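Beta-hexosaminidase LpqI (Mycobacterium tuberculosis H37Rv, PDB 6GFV) cleaves terminal beta-1,4-linked N-acetylglucosamine from peptidoglycan fragments, a step in the recycling of the mycobacterial cell wall. Local coordinates at residues A[77-82]-A[126-131]. Numbering follows the deposited sequence.
Sequences VSVDEE and LGITID
Strand 77-79 runs parallel beside 130-131, Ser78 level with Ile130 and Val79 with Asp131, a buried edge-to-edge contact between neighbouring strands, with the end of helix 109-126 leading into it. Val77 O takes two backbone donors: Thr129 N, 2.9 Å away and in the carbonyl plane, and Ile130 N, tilted 35° from it. Thr129 also turns its hydroxyl back to the strand, OG1 lying 2.9 Å from Val77 N in a nearly straight bond (164°). Further along, Val79 N reaches Ile130 O only weakly. The two strands belong to the TIM-type barrel expected of a family 3 glycoside hydrolase, joined by a beta-alpha-beta crossover through helix 109-126: Gly127, with positive phi, closes that helix in a Schellman motif and the chain passes through Ile128 and Thr129 into the next strand. Ile128 crosses Val77 and Val79 at about a right angle, CD1 on Val77 CG1 (3.9 Å) and CG2 on Val79 CG1. Where strand 76-83 breaks, the Asp131 side chain, not its backbone, accepts from Glu81 N. With CG anti to its backbone N (chi1 -177°), the carboxylate extends to Glu81 N, which meets OD1 on the syn side at 2.8 Å. The Glu81 carboxylate leads away to a salt bridge with Arg119 and hydrogen bonds with Ser87 and Leu89, and adjacent Asp80 probably binds substrate.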
loop_
_atom_site.group_PDB
_atom_site.type_symbol
_atom_site.label_atom_id
_atom_site.label_comp_id
_atom_site.label_asym_id
_atom_site.label_seq_id
_atom_site.Cartn_x
_atom_site.Cartn_y
_atom_site.Cartn_z
ATOM N N VAL A 77 -9.309 5.601 -1.255
ATOM C CA VAL A 77 -9.683 4.701 -2.351
ATOM C C VAL A 77 -8.459 4.253 -3.152
ATOM O O VAL A 77 -7.830 5.062 -3.827
ATOM C CB VAL A 77 -10.701 5.365 -3.313
ATOM C CG1 VAL A 77 -11.179 4.370 -4.372
ATOM C CG2 VAL A 77 -11.859 5.946 -2.536
ATOM N N SER A 78 -8.141 2.962 -3.087
ATOM C CA SER A 78 -6.893 2.459 -3.661
ATOM C C SER A 78 -7.098 1.444 -4.792
ATOM O O SER A 78 -8.162 0.848 -4.908
ATOM C CB SER A 78 -6.049 1.817 -2.568
ATOM O OG SER A 78 -6.679 0.651 -2.108
ATOM N N VAL A 79 -6.055 1.232 -5.593
ATOM C CA VAL A 79 -6.115 0.387 -6.789
ATOM C C VAL A 79 -4.705 -0.038 -7.210
ATOM O O VAL A 79 -3.737 0.671 -6.938
ATOM C CB VAL A 79 -6.816 1.143 -7.957
ATOM C CG1 VAL A 79 -6.020 2.371 -8.343
ATOM C CG2 VAL A 79 -7.083 0.233 -9.184
ATOM N N ASP A 80 -4.601 -1.181 -7.885
ATOM C CA ASP A 80 -3.365 -1.619 -8.535
ATOM C C ASP A 80 -3.240 -1.106 -9.959
ATOM O O ASP A 80 -3.746 -1.734 -10.881
ATOM C CB ASP A 80 -3.283 -3.148 -8.573
ATOM C CG ASP A 80 -3.008 -3.764 -7.213
ATOM O OD1 ASP A 80 -2.244 -3.182 -6.426
ATOM O OD2 ASP A 80 -3.572 -4.834 -6.928
ATOM N N GLU A 81 -2.548 0.004 -10.161
ATOM C CA GLU A 81 -2.408 0.533 -11.513
ATOM C C GLU A 81 -0.959 0.804 -11.894
ATOM O O GLU A 81 -0.466 1.925 -11.759
ATOM C CB GLU A 81 -3.234 1.816 -11.677
ATOM C CG GLU A 81 -4.493 1.617 -12.507
ATOM C CD GLU A 81 -4.208 1.199 -13.944
ATOM O OE1 GLU A 81 -3.097 1.474 -14.447
ATOM O OE2 GLU A 81 -5.097 0.591 -14.579
ATOM N N GLU A 82 -0.288 -0.238 -12.372
ATOM C CA GLU A 82 1.110 -0.155 -12.766
ATOM C C GLU A 82 1.236 0.076 -14.267
ATOM O O GLU A 82 2.233 0.630 -14.733
ATOM C CB GLU A 82 1.870 -1.435 -12.393
ATOM C CG GLU A 82 1.657 -1.933 -10.962
ATOM C CD GLU A 82 2.298 -3.273 -10.716
ATOM O OE1 GLU A 82 3.155 -3.692 -11.519
ATOM O OE2 GLU A 82 1.920 -3.919 -9.728
ATOM N N LEU A 126 -11.879 9.993 -11.264
ATOM C CA LEU A 126 -12.756 8.875 -10.927
ATOM C C LEU A 126 -12.990 8.746 -9.429
ATOM O O LEU A 126 -14.003 8.204 -9.011
ATOM C CB LEU A 126 -12.201 7.560 -11.467
ATOM C CG LEU A 126 -12.156 7.374 -12.984
ATOM C CD1 LEU A 126 -11.336 6.158 -13.351
ATOM C CD2 LEU A 126 -13.557 7.274 -13.553
ATOM N N GLY A 127 -12.056 9.251 -8.621
ATOM C CA GLY A 127 -12.166 9.135 -7.180
ATOM C C GLY A 127 -11.014 8.394 -6.491
ATOM O O GLY A 127 -11.039 8.210 -5.278
ATOM N N ILE A 128 -10.028 7.951 -7.268
ATOM C CA ILE A 128 -8.846 7.264 -6.741
ATOM C C ILE A 128 -8.001 8.234 -5.911
ATOM O O ILE A 128 -7.716 9.337 -6.367
ATOM C CB ILE A 128 -7.959 6.683 -7.874
ATOM C CG1 ILE A 128 -8.712 5.629 -8.683
ATOM C CG2 ILE A 128 -6.657 6.071 -7.313
ATOM C CD1 ILE A 128 -9.323 4.521 -7.828
ATOM N N THR A 129 -7.596 7.818 -4.712
ATOM C CA THR A 129 -6.647 8.608 -3.914
ATOM C C THR A 129 -5.262 7.958 -3.767
ATOM O O THR A 129 -4.283 8.656 -3.483
ATOM C CB THR A 129 -7.182 8.896 -2.496
ATOM O OG1 THR A 129 -7.286 7.681 -1.744
ATOM C CG2 THR A 129 -8.549 9.613 -2.550
ATOM N N ILE A 130 -5.191 6.638 -3.956
ATOM C CA ILE A 130 -3.956 5.859 -3.747
ATOM C C ILE A 130 -3.752 4.847 -4.864
ATOM O O ILE A 130 -4.675 4.098 -5.197
ATOM C CB ILE A 130 -3.964 5.075 -2.395
ATOM C CG1 ILE A 130 -4.006 6.019 -1.187
ATOM C CG2 ILE A 130 -2.750 4.154 -2.299
ATOM C CD1 ILE A 130 -4.431 5.327 0.096
ATOM N N ASP A 131 -2.552 4.827 -5.434
ATOM C CA ASP A 131 -2.159 3.837 -6.446
ATOM C C ASP A 131 -0.971 3.037 -5.919
ATOM O O ASP A 131 0.067 3.610 -5.598
ATOM C CB ASP A 131 -1.781 4.511 -7.772
ATOM C CG ASP A 131 -1.441 3.505 -8.900
ATOM O OD1 ASP A 131 -1.660 2.296 -8.751
ATOM O OD2 ASP A 131 -0.982 3.949 -9.961
#